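Local coordinates for protein ribonucleoside-diphosphate reductase (Pseudomonas aeruginosa, PDB 5IM3) that probably converts ribonucleotides into the deoxyribonucleotides needed for DNA synthesis, and binds dATP as an allosterically regulated ribonucleotide reductase, at residues Gly403-Pro408 / Val580-Asn585; Tyr453-His458 / Asp511-Tyr516; Ala484-Asp489 / Trp562-Asp567; Asp489-Arg494 / Asp546-Met551. One frame throughout, in Å; residues are numbered along the deposited sequence.

Contact 1. Residues Gly403-Pro408 / Val580-Asn585; sequences GNDWTP and VVHSSN
The Asp405 carboxylate and the imidazole of His582 lie in nearly parallel planes, 18° apart, but they do not stack. The carboxylate reaches the root of the histidine, OD2 of Asp405 lying 3.1 Å from CB of His582, and it approaches the ring itself obliquely. One face of the His582 ring carries the carbonyl of its own segment, with Val580 O 3.7 Å above the plane of the His582 ring and displaced toward the rim. At the ring's edge, ND1 and NE2 bond to Thr594 and Asp514. Asp405 CG stands anti to the backbone N (chi1 162°), which directs the carboxyl carbon toward the loop. There OD2 is engaged by His513 and Thr377, while OD1 accepts the backbone N-H of Thr407 in an Asx turn (Thr407 N to Asp405 OD1 3.0 Å), from well above the carboxylate plane. The setting is the end of strand 401-405, which runs parallel between strands 373-377 and 450-455 in the alpha-beta barrel; the loop 580-585 passes alongside it. No direct hydrogen bond joins the two segments. Instead one water donates to Asp405 OD1 at 2.7 Å and to His582 O at 3.1 Å, and it also bonds to Thr407 OG1. Farther back along the strand the contact passes to the beta carbons and then to the backbone: Asp405 CB meets Ser583 CB at 4.1 Å, and Gly403 CA comes within 4.2 Å of Asn585 CA. Ser583 OG turns back to its neighbour, donating to Ser584 O at 2.9 Å.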
# COMPACT_ATOMS: atom_id res chain seq x y z
N GLY A 403 -25.45 -25.59 19.22
CA GLY A 403 -24.61 -26.06 18.13
C GLY A 403 -25.46 -26.85 17.14
O GLY A 403 -26.26 -27.70 17.54
N ASN A 404 -25.28 -26.54 15.86
CA ASN A 404 -26.02 -27.18 14.77
C ASN A 404 -25.04 -27.84 13.81
O ASN A 404 -24.17 -27.17 13.25
CB ASN A 404 -26.87 -26.18 13.99
CG ASN A 404 -28.11 -25.75 14.73
OD1 ASN A 404 -28.47 -26.30 15.77
ND2 ASN A 404 -28.79 -24.75 14.17
N ASP A 405 -25.22 -29.14 13.58
CA ASP A 405 -24.48 -29.87 12.56
C ASP A 405 -25.25 -29.80 11.24
O ASP A 405 -26.28 -30.47 11.08
CB ASP A 405 -24.26 -31.32 12.98
CG ASP A 405 -23.91 -32.22 11.82
OD1 ASP A 405 -23.17 -31.76 10.91
OD2 ASP A 405 -24.37 -33.38 11.80
N TRP A 406 -24.76 -29.01 10.29
CA TRP A 406 -25.40 -28.84 9.00
C TRP A 406 -24.77 -29.68 7.90
O TRP A 406 -25.22 -29.61 6.75
CB TRP A 406 -25.40 -27.36 8.61
CG TRP A 406 -26.49 -26.63 9.30
CD1 TRP A 406 -26.45 -26.08 10.55
CD2 TRP A 406 -27.81 -26.40 8.80
NE1 TRP A 406 -27.67 -25.52 10.86
CE2 TRP A 406 -28.52 -25.70 9.80
CE3 TRP A 406 -28.46 -26.72 7.61
CZ2 TRP A 406 -29.85 -25.31 9.64
CZ3 TRP A 406 -29.78 -26.33 7.45
CH2 TRP A 406 -30.46 -25.64 8.46
N THR A 407 -23.77 -30.49 8.23
CA THR A 407 -23.08 -31.28 7.21
C THR A 407 -24.01 -32.18 6.40
O THR A 407 -23.77 -32.31 5.19
CB THR A 407 -21.99 -32.12 7.89
OG1 THR A 407 -21.00 -31.24 8.44
CG2 THR A 407 -21.33 -33.08 6.92
N PRO A 408 -25.03 -32.83 6.96
CA PRO A 408 -25.82 -33.78 6.16
C PRO A 408 -26.59 -33.14 5.01
O PRO A 408 -26.99 -33.86 4.09
CB PRO A 408 -26.78 -34.40 7.18
CG PRO A 408 -26.15 -34.16 8.51
CD PRO A 408 -25.43 -32.85 8.38
N VAL A 580 -22.89 -41.14 17.30
CA VAL A 580 -21.77 -40.44 16.68
C VAL A 580 -21.82 -38.98 17.11
O VAL A 580 -22.91 -38.39 17.21
CB VAL A 580 -21.81 -40.57 15.14
CG1 VAL A 580 -20.79 -39.63 14.48
CG2 VAL A 580 -21.56 -42.01 14.71
N VAL A 581 -20.65 -38.40 17.36
CA VAL A 581 -20.56 -36.96 17.62
C VAL A 581 -20.53 -36.23 16.29
O VAL A 581 -19.60 -36.40 15.49
CB VAL A 581 -19.31 -36.63 18.46
CG1 VAL A 581 -19.31 -35.16 18.84
CG2 VAL A 581 -19.24 -37.52 19.69
N HIS A 582 -21.54 -35.41 16.05
CA HIS A 582 -21.71 -34.74 14.77
C HIS A 582 -21.18 -33.32 14.76
O HIS A 582 -21.00 -32.74 13.68
CB HIS A 582 -23.19 -34.74 14.37
CG HIS A 582 -23.72 -36.09 14.00
ND1 HIS A 582 -24.83 -36.65 14.60
CD2 HIS A 582 -23.29 -37.00 13.10
CE1 HIS A 582 -25.06 -37.84 14.08
NE2 HIS A 582 -24.14 -38.08 13.16
N SER A 583 -20.94 -32.74 15.93
CA SER A 583 -20.31 -31.43 16.04
C SER A 583 -20.04 -31.18 17.51
O SER A 583 -20.31 -32.02 18.37
CB SER A 583 -21.19 -30.33 15.44
OG SER A 583 -22.27 -29.99 16.31
N SER A 584 -19.50 -30.00 17.80
CA SER A 584 -19.41 -29.52 19.17
C SER A 584 -20.53 -28.50 19.39
O SER A 584 -21.48 -28.43 18.60
CB SER A 584 -18.00 -28.96 19.41
OG SER A 584 -17.81 -28.68 20.79
N ASN A 585 -20.43 -27.71 20.45
CA ASN A 585 -21.52 -26.82 20.82
C ASN A 585 -21.14 -25.37 20.52
O ASN A 585 -20.13 -25.09 19.86
CB ASN A 585 -21.88 -27.02 22.29
CG ASN A 585 -20.80 -26.51 23.22
OD1 ASN A 585 -19.62 -26.80 23.03
ND2 ASN A 585 -21.20 -25.74 24.23
O HOH W 1 -20.57 -31.04 11.10

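Contact 2. Residues Tyr453-His458 / Asp511-Tyr516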
# COMPACT_ATOMS: atom_id res chain seq x y z
N TYR A 453 -21.99 -25.85 12.20
CA TYR A 453 -20.81 -26.65 11.90
C TYR A 453 -20.93 -27.26 10.50
O TYR A 453 -22.01 -27.69 10.10
CB TYR A 453 -20.62 -27.76 12.92
CG TYR A 453 -20.08 -27.32 14.26
CD1 TYR A 453 -20.91 -26.69 15.19
CD2 TYR A 453 -18.76 -27.56 14.61
CE1 TYR A 453 -20.42 -26.30 16.42
CE2 TYR A 453 -18.27 -27.16 15.84
CZ TYR A 453 -19.10 -26.53 16.74
OH TYR A 453 -18.62 -26.14 17.96
N LEU A 454 -19.81 -27.30 9.78
CA LEU A 454 -19.77 -27.92 8.46
C LEU A 454 -18.46 -28.67 8.29
O LEU A 454 -17.39 -28.16 8.64
CB LEU A 454 -19.93 -26.89 7.35
CG LEU A 454 -20.37 -27.47 6.01
CD1 LEU A 454 -21.83 -27.89 6.07
CD2 LEU A 454 -20.14 -26.46 4.89
N GLU A 455 -18.54 -29.88 7.75
CA GLU A 455 -17.36 -30.71 7.55
C GLU A 455 -16.59 -30.25 6.31
O GLU A 455 -17.16 -29.69 5.37
CB GLU A 455 -17.77 -32.18 7.42
CG GLU A 455 -16.67 -33.18 7.74
CD GLU A 455 -17.20 -34.56 8.08
OE1 GLU A 455 -18.30 -34.64 8.68
OE2 GLU A 455 -16.52 -35.55 7.77
N THR A 456 -15.27 -30.49 6.33
CA THR A 456 -14.36 -29.78 5.43
C THR A 456 -14.42 -30.26 3.98
O THR A 456 -13.94 -29.54 3.09
CB THR A 456 -12.92 -29.91 5.95
OG1 THR A 456 -12.90 -29.66 7.36
CG2 THR A 456 -12.02 -28.89 5.27
N TRP A 457 -14.97 -31.44 3.71
CA TRP A 457 -15.17 -31.89 2.34
C TRP A 457 -16.51 -31.45 1.76
O TRP A 457 -16.77 -31.71 0.58
CB TRP A 457 -15.06 -33.42 2.26
CG TRP A 457 -15.91 -34.16 3.24
CD1 TRP A 457 -15.50 -34.74 4.41
CD2 TRP A 457 -17.32 -34.40 3.15
NE1 TRP A 457 -16.56 -35.33 5.05
CE2 TRP A 457 -17.69 -35.13 4.30
CE3 TRP A 457 -18.31 -34.07 2.22
CZ2 TRP A 457 -19.01 -35.54 4.54
CZ3 TRP A 457 -19.61 -34.47 2.46
CH2 TRP A 457 -19.95 -35.20 3.60
N HIS A 458 -17.36 -30.80 2.55
CA HIS A 458 -18.66 -30.37 2.07
C HIS A 458 -18.51 -29.37 0.93
O HIS A 458 -17.70 -28.44 1.00
CB HIS A 458 -19.45 -29.74 3.22
CG HIS A 458 -20.92 -29.62 2.96
ND1 HIS A 458 -21.46 -28.63 2.17
CD2 HIS A 458 -21.97 -30.35 3.42
CE1 HIS A 458 -22.77 -28.76 2.13
NE2 HIS A 458 -23.11 -29.79 2.89
N ASP A 511 -22.71 -41.56 3.83
CA ASP A 511 -22.15 -42.33 4.93
C ASP A 511 -20.90 -41.70 5.54
O ASP A 511 -20.50 -42.10 6.64
CB ASP A 511 -21.83 -43.76 4.47
CG ASP A 511 -21.00 -43.80 3.20
OD1 ASP A 511 -21.24 -42.96 2.30
OD2 ASP A 511 -20.11 -44.67 3.09
N LEU A 512 -20.30 -40.70 4.89
CA LEU A 512 -19.03 -40.14 5.36
C LEU A 512 -19.19 -39.42 6.69
O LEU A 512 -18.37 -39.59 7.60
CB LEU A 512 -18.45 -39.18 4.32
CG LEU A 512 -17.73 -39.75 3.10
CD1 LEU A 512 -17.10 -38.62 2.31
CD2 LEU A 512 -16.67 -40.78 3.50
N HIS A 513 -20.23 -38.59 6.82
CA HIS A 513 -20.37 -37.76 8.01
C HIS A 513 -20.40 -38.60 9.28
O HIS A 513 -19.85 -38.19 10.31
CB HIS A 513 -21.64 -36.91 7.89
CG HIS A 513 -21.85 -35.97 9.03
ND1 HIS A 513 -20.86 -35.12 9.49
CD2 HIS A 513 -22.93 -35.73 9.80
CE1 HIS A 513 -21.33 -34.41 10.50
NE2 HIS A 513 -22.58 -34.76 10.71
N ASP A 514 -21.03 -39.78 9.24
CA ASP A 514 -21.11 -40.63 10.42
C ASP A 514 -19.87 -41.48 10.63
O ASP A 514 -19.66 -41.98 11.74
CB ASP A 514 -22.33 -41.55 10.33
CG ASP A 514 -23.63 -40.83 10.64
OD1 ASP A 514 -23.59 -39.74 11.24
OD2 ASP A 514 -24.70 -41.37 10.29
N LEU A 515 -19.05 -41.67 9.60
CA LEU A 515 -17.80 -42.41 9.76
C LEU A 515 -16.72 -41.50 10.36
O LEU A 515 -16.80 -40.27 10.31
CB LEU A 515 -17.33 -42.98 8.43
CG LEU A 515 -18.22 -44.04 7.76
CD1 LEU A 515 -17.69 -44.38 6.38
CD2 LEU A 515 -18.34 -45.29 8.61
N TYR A 516 -15.70 -42.14 10.93
CA TYR A 516 -14.58 -41.41 11.51
C TYR A 516 -13.39 -42.35 11.61
O TYR A 516 -13.53 -43.57 11.49
CB TYR A 516 -14.93 -40.82 12.88
CG TYR A 516 -15.42 -41.84 13.89
CD1 TYR A 516 -14.52 -42.54 14.69
CD2 TYR A 516 -16.78 -42.09 14.05
CE1 TYR A 516 -14.97 -43.47 15.61
CE2 TYR A 516 -17.23 -43.02 14.97
CZ TYR A 516 -16.32 -43.70 15.75
OH TYR A 516 -16.77 -44.63 16.67
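A buried histidine-carboxylate pair, Glu455 with His513, ties the C-terminal end of barrel strand 450-455 to the loop that precedes helix 517-532. His513 ND1 donates to Glu455 OE1 over 2.7 Å, with an N-H...O angle of 168°. The acceptor lies in the imidazole plane and is met nearly along its own C-O axis, although the carboxylate and ring planes are turned 47° apart. Glu455 reaches this position because CG is anti to the backbone N (chi1 -158°) and the chain stays extended beyond it. Its other oxygen, OE2, forms a salt bridge with Lys566 and takes a weak bond from the indole of Trp457 (NE1 of Trp457 to OE2 of Glu455 2.7 Å). The far ring nitrogen of His513 bonds to Asp405, so the imidazole sits between two carboxylates, a setting that would be expected to raise its affinity for a second proton. Beside this polar row is an apolar one. Leu512 CD1 stands 4.3 Å from the centroid of the six-membered ring of Trp457, close to the ring normal, in a CH-pi contact, and Leu512 CB touches Trp457 CZ2 at 3.7 Å. The opposite face of the indole is covered toward its rim by Glu455 CB. A type I beta turn from Glu455 to His458, closed by His458 N to Glu455 O at 3.0 Å, folds Trp457 back onto the strand end. That strand belongs to one parallel half of the ten-stranded alpha-beta barrel of ribonucleotide reductases.

Contact 3. Residues Ala484-Asp489 / Trp562-Asp567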
# COMPACT_ATOMS: atom_id res chain seq x y z
N ALA A 484 -18.31 -22.91 12.58
CA ALA A 484 -17.14 -23.67 12.99
C ALA A 484 -16.85 -24.76 11.96
O ALA A 484 -17.78 -25.35 11.40
CB ALA A 484 -17.33 -24.30 14.37
N ASN A 485 -15.57 -25.01 11.73
CA ASN A 485 -15.14 -26.12 10.89
C ASN A 485 -15.16 -27.43 11.67
O ASN A 485 -14.69 -27.50 12.81
CB ASN A 485 -13.73 -25.87 10.35
CG ASN A 485 -13.67 -24.76 9.32
OD1 ASN A 485 -13.05 -23.72 9.55
ND2 ASN A 485 -14.31 -24.98 8.18
N TRP A 486 -15.69 -28.47 11.03
CA TRP A 486 -15.68 -29.84 11.56
C TRP A 486 -14.66 -30.61 10.72
O TRP A 486 -14.97 -31.13 9.65
CB TRP A 486 -17.09 -30.44 11.48
CG TRP A 486 -17.30 -31.71 12.24
CD1 TRP A 486 -17.71 -32.91 11.73
CD2 TRP A 486 -17.14 -31.91 13.65
NE1 TRP A 486 -17.81 -33.84 12.73
CE2 TRP A 486 -17.46 -33.26 13.92
CE3 TRP A 486 -16.75 -31.09 14.71
CZ2 TRP A 486 -17.41 -33.80 15.20
CZ3 TRP A 486 -16.69 -31.63 15.99
CH2 TRP A 486 -17.02 -32.97 16.22
N ILE A 487 -13.42 -30.67 11.21
CA ILE A 487 -12.27 -31.00 10.38
C ILE A 487 -11.90 -32.47 10.60
O ILE A 487 -11.58 -32.84 11.74
CB ILE A 487 -11.07 -30.10 10.69
CG1 ILE A 487 -11.48 -28.62 10.61
CG2 ILE A 487 -9.92 -30.39 9.72
CD1 ILE A 487 -10.43 -27.67 11.14
N PRO A 488 -11.92 -33.31 9.57
CA PRO A 488 -11.40 -34.67 9.72
C PRO A 488 -9.88 -34.69 9.77
O PRO A 488 -9.21 -33.83 9.18
CB PRO A 488 -11.92 -35.41 8.48
CG PRO A 488 -12.93 -34.48 7.85
CD PRO A 488 -12.53 -33.11 8.24
N ASP A 489 -9.34 -35.69 10.46
CA ASP A 489 -7.89 -35.85 10.53
C ASP A 489 -7.28 -35.92 9.13
O ASP A 489 -6.18 -35.41 8.90
CB ASP A 489 -7.53 -37.11 11.32
CG ASP A 489 -7.55 -36.89 12.82
OD1 ASP A 489 -8.01 -35.81 13.26
OD2 ASP A 489 -7.11 -37.79 13.56
N TRP A 562 -14.53 -21.22 13.49
CA TRP A 562 -13.60 -21.81 14.43
C TRP A 562 -13.12 -23.16 13.90
O TRP A 562 -13.68 -23.73 12.95
CB TRP A 562 -14.25 -21.97 15.80
CG TRP A 562 -14.75 -20.67 16.36
CD1 TRP A 562 -14.13 -19.46 16.29
CD2 TRP A 562 -15.97 -20.45 17.07
NE1 TRP A 562 -14.89 -18.50 16.91
CE2 TRP A 562 -16.03 -19.09 17.40
CE3 TRP A 562 -17.03 -21.28 17.46
CZ2 TRP A 562 -17.09 -18.53 18.10
CZ3 TRP A 562 -18.09 -20.73 18.15
CH2 TRP A 562 -18.12 -19.36 18.46
N LEU A 563 -12.06 -23.68 14.52
CA LEU A 563 -11.43 -24.93 14.12
C LEU A 563 -11.68 -25.98 15.19
O LEU A 563 -11.21 -25.83 16.33
CB LEU A 563 -9.93 -24.74 13.89
CG LEU A 563 -9.47 -24.17 12.54
CD1 LEU A 563 -10.16 -22.86 12.19
CD2 LEU A 563 -7.96 -23.97 12.56
N THR A 564 -12.41 -27.04 14.84
CA THR A 564 -12.65 -28.18 15.72
C THR A 564 -12.37 -29.46 14.95
O THR A 564 -12.51 -29.50 13.72
CB THR A 564 -14.08 -28.19 16.27
OG1 THR A 564 -15.00 -28.45 15.20
CG2 THR A 564 -14.43 -26.85 16.92
N PHE A 565 -11.97 -30.50 15.67
CA PHE A 565 -11.43 -31.71 15.05
C PHE A 565 -12.36 -32.90 15.29
O PHE A 565 -12.57 -33.31 16.44
CB PHE A 565 -10.02 -31.98 15.57
CG PHE A 565 -9.07 -30.87 15.27
CD1 PHE A 565 -8.68 -30.62 13.96
CD2 PHE A 565 -8.59 -30.05 16.27
CE1 PHE A 565 -7.82 -29.58 13.67
CE2 PHE A 565 -7.73 -29.01 15.98
CZ PHE A 565 -7.34 -28.78 14.68
N LYS A 566 -12.88 -33.45 14.20
CA LYS A 566 -13.96 -34.43 14.26
C LYS A 566 -13.49 -35.76 14.84
O LYS A 566 -14.22 -36.39 15.63
CB LYS A 566 -14.54 -34.62 12.86
CG LYS A 566 -15.30 -35.91 12.60
CD LYS A 566 -15.67 -36.02 11.14
CE LYS A 566 -16.40 -37.31 10.85
NZ LYS A 566 -16.44 -37.60 9.39
N ASP A 567 -12.30 -36.21 14.47
CA ASP A 567 -11.89 -37.58 14.76
C ASP A 567 -11.49 -37.78 16.22
O ASP A 567 -11.89 -38.79 16.82
CB ASP A 567 -10.76 -37.98 13.82
CG ASP A 567 -11.25 -38.22 12.40
OD1 ASP A 567 -12.34 -38.82 12.24
OD2 ASP A 567 -10.57 -37.80 11.44
O HOH W 2 -10.31 -34.47 13.16
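Two neighbouring parallel strands of the barrel, 484-487 and 562-565, run side by side, pairing Ala484 with Trp562 through Ile487 with Phe565. Their short axes approach to 4.6 Å and differ by 25° in direction. The bonds pass back and forth as expected of parallel strands: Asn485 N to Trp562 O (2.6 Å), Thr564 N to Asn485 O, Ile487 N to Thr564 O, and Lys566 N to Ile487 O (2.8 Å). Asn485 O is gripped twice, since Thr564 OG1 also donates to it at 2.6 Å. That hydroxyl sits between the backbone N and the carbonyl carbon (chi1 68°), at the edge of the Trp486 ring, 3.2 Å from Trp486 CE3. Lys566, the first residue of the helix, crosses the Trp486 indole at about a right angle: its CB lies 3.5 Å from the centroid of the five-membered ring of Trp486 in a CH-pi contact, and the extended chain carries NZ onward to Glu455. On the sheet face away from Trp486, Ile487 CD1 packs against Leu563 CG at 3.9 Å. Strand 562-565 runs directly into its helix and strand 484-487 does so after Pro488, the N-cap residue; there Asp567 OD2 accepts from Asp489 N at 2.6 Å, on its anti side. A water donates to Ile487 O and Asp489 OD1 and accepts from Asp567 N. The Asp489 and Asp567 carboxylates come close, planes 85° apart, and their repulsion is probably eased by that backbone N-H, the water and Arg735, which salt-bridges Asp489.

Contact 4. Residues Asp489-Arg494 / Asp546-Met551; sequences DLFMKR and DLWRKM
Phe491 reaches across from helix 489-494 to three side chains of helix 546-551. Its first torsion places CG anti to the backbone N (chi1 173°), and the ring continues from there toward the facing helix. CB and CG themselves touch nothing on that helix; the contact starts further out. On one flank CD1 lies against Thr456, and CE1 of Phe491 then meets CD2 of Leu547 at 3.9 Å. On the other flank CE2 of Phe491 packs on CE3 of Trp548 at 3.8 Å. At the tip, CZ of Phe491 comes within 3.7 Å of SD of Met551, whose sulfur approaches the ring obliquely in a Met-aromatic contact, the two side chains sliding past each other in opposite directions. The backbone N of Trp548 lies in the ring plane, at its edge. These are two outer helices of the barrel domain, following strand 482-487 and preceding strand 562-565. The axes of the two short segments come no nearer than 10.7 Å and run at 107° to each other, so the gap is spanned by long side chains. Met492 forms the second such bridge. Bent at chi2 and chi3, it brings SD to 3.6 Å from CZ3 of Trp548 and lays CE over one face of the indole, 4.0 Å from the centroid of the six-membered ring of Trp548 and offset toward the rim. Trp548 NE1 bonds to Asp889, and Trp501 meets the Phe491 ring edge-to-face.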
# COMPACT_ATOMS: atom_id res chain seq x y z
N ASP A 489 -9.34 -35.69 10.46
CA ASP A 489 -7.89 -35.85 10.53
C ASP A 489 -7.28 -35.92 9.13
O ASP A 489 -6.18 -35.41 8.90
CB ASP A 489 -7.53 -37.11 11.32
CG ASP A 489 -7.55 -36.89 12.82
OD1 ASP A 489 -8.01 -35.81 13.26
OD2 ASP A 489 -7.11 -37.79 13.56
N LEU A 490 -7.98 -36.56 8.19
CA LEU A 490 -7.41 -36.77 6.86
C LEU A 490 -7.10 -35.45 6.18
O LEU A 490 -6.10 -35.33 5.47
CB LEU A 490 -8.38 -37.60 6.01
CG LEU A 490 -7.87 -38.03 4.64
CD1 LEU A 490 -6.66 -38.95 4.77
CD2 LEU A 490 -8.97 -38.72 3.87
N PHE A 491 -7.94 -34.43 6.39
CA PHE A 491 -7.66 -33.13 5.80
C PHE A 491 -6.34 -32.56 6.31
O PHE A 491 -5.50 -32.11 5.53
CB PHE A 491 -8.80 -32.15 6.07
CG PHE A 491 -8.51 -30.74 5.64
CD1 PHE A 491 -8.57 -30.38 4.30
CD2 PHE A 491 -8.15 -29.78 6.57
CE1 PHE A 491 -8.29 -29.09 3.90
CE2 PHE A 491 -7.86 -28.48 6.17
CZ PHE A 491 -7.94 -28.14 4.83
N MET A 492 -6.15 -32.59 7.63
CA MET A 492 -4.89 -32.13 8.20
C MET A 492 -3.72 -32.96 7.69
O MET A 492 -2.63 -32.42 7.44
CB MET A 492 -4.95 -32.18 9.73
CG MET A 492 -6.05 -31.33 10.34
SD MET A 492 -5.92 -29.57 9.94
CE MET A 492 -4.30 -29.18 10.60
N LYS A 493 -3.92 -34.27 7.53
CA LYS A 493 -2.88 -35.11 6.93
C LYS A 493 -2.50 -34.60 5.54
O LYS A 493 -1.32 -34.56 5.19
CB LYS A 493 -3.34 -36.56 6.86
CG LYS A 493 -3.41 -37.28 8.19
CD LYS A 493 -3.78 -38.74 7.99
CE LYS A 493 -3.79 -39.52 9.30
NZ LYS A 493 -4.13 -40.96 9.10
N ARG A 494 -3.50 -34.22 4.74
CA ARG A 494 -3.22 -33.71 3.40
C ARG A 494 -2.54 -32.35 3.45
O ARG A 494 -1.75 -32.03 2.56
CB ARG A 494 -4.52 -33.64 2.59
CG ARG A 494 -5.20 -34.98 2.38
CD ARG A 494 -4.48 -35.83 1.34
NE ARG A 494 -5.07 -37.16 1.20
CZ ARG A 494 -6.12 -37.44 0.43
NH1 ARG A 494 -6.72 -36.48 -0.27
NH2 ARG A 494 -6.59 -38.68 0.37
N ASP A 546 -4.24 -24.86 0.17
CA ASP A 546 -4.96 -23.66 -0.26
C ASP A 546 -6.23 -23.46 0.55
O ASP A 546 -6.55 -22.33 0.93
CB ASP A 546 -5.27 -23.74 -1.75
CG ASP A 546 -4.03 -23.70 -2.62
OD1 ASP A 546 -2.96 -23.31 -2.12
OD2 ASP A 546 -4.13 -24.06 -3.81
N LEU A 547 -6.97 -24.53 0.81
CA LEU A 547 -8.17 -24.41 1.62
C LEU A 547 -7.81 -24.12 3.07
O LEU A 547 -8.47 -23.31 3.74
CB LEU A 547 -9.01 -25.68 1.51
CG LEU A 547 -10.37 -25.67 2.21
CD1 LEU A 547 -11.26 -24.57 1.65
CD2 LEU A 547 -11.05 -27.03 2.08
N TRP A 548 -6.76 -24.77 3.58
CA TRP A 548 -6.26 -24.48 4.92
C TRP A 548 -5.91 -23.01 5.07
O TRP A 548 -6.29 -22.36 6.05
CB TRP A 548 -5.06 -25.38 5.20
CG TRP A 548 -4.35 -25.15 6.50
CD1 TRP A 548 -3.07 -24.70 6.66
CD2 TRP A 548 -4.86 -25.39 7.81
NE1 TRP A 548 -2.75 -24.64 8.00
CE2 TRP A 548 -3.84 -25.05 8.72
CE3 TRP A 548 -6.08 -25.84 8.31
CZ2 TRP A 548 -4.00 -25.16 10.11
CZ3 TRP A 548 -6.25 -25.95 9.68
CH2 TRP A 548 -5.21 -25.60 10.56
N ARG A 549 -5.19 -22.45 4.09
CA ARG A 549 -4.83 -21.04 4.13
C ARG A 549 -6.08 -20.16 4.15
O ARG A 549 -6.13 -19.16 4.89
CB ARG A 549 -3.95 -20.68 2.93
CG ARG A 549 -3.64 -19.20 2.78
CD ARG A 549 -2.74 -18.91 1.59
NE ARG A 549 -1.37 -19.37 1.81
CZ ARG A 549 -0.33 -19.04 1.04
NH1 ARG A 549 -0.50 -18.24 -0.01
NH2 ARG A 549 0.88 -19.51 1.32
N LYS A 550 -7.09 -20.50 3.35
CA LYS A 550 -8.33 -19.74 3.35
C LYS A 550 -9.02 -19.82 4.71
O LYS A 550 -9.57 -18.83 5.20
CB LYS A 550 -9.25 -20.25 2.24
CG LYS A 550 -10.56 -19.49 2.11
CD LYS A 550 -10.34 -18.07 1.63
CE LYS A 550 -11.65 -17.38 1.29
NZ LYS A 550 -11.44 -15.98 0.85
N MET A 551 -9.00 -21.01 5.32
CA MET A 551 -9.62 -21.17 6.64
C MET A 551 -8.94 -20.28 7.67
O MET A 551 -9.61 -19.64 8.49
CB MET A 551 -9.56 -22.64 7.06
CG MET A 551 -10.37 -23.57 6.16
SD MET A 551 -9.85 -25.29 6.25
CE MET A 551 -10.23 -25.69 7.96

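From the N terminus, the first segments appear in the order 403-408, 453-458, 484-489 and 489-494. The chain then reaches 511-516, which closes contact 2, 546-551, which closes contact 4, 562-567, which closes contact 3, and 580-585, which closes contact 1. Contact 1 therefore encloses the other three, and contact 4 lies within contact 3, the two sharing Asp489. Contact 2 crosses both 3 and 4. Strands 401-405, 450-455 and 482-487 are consecutive neighbours in the barrel sheet, with 562-565 next to 482-487, and contacts 1 to 3 meet through them. Contact 4 adds the outer helices, with Met551 touching Ile487 and Trp548 touching Leu563.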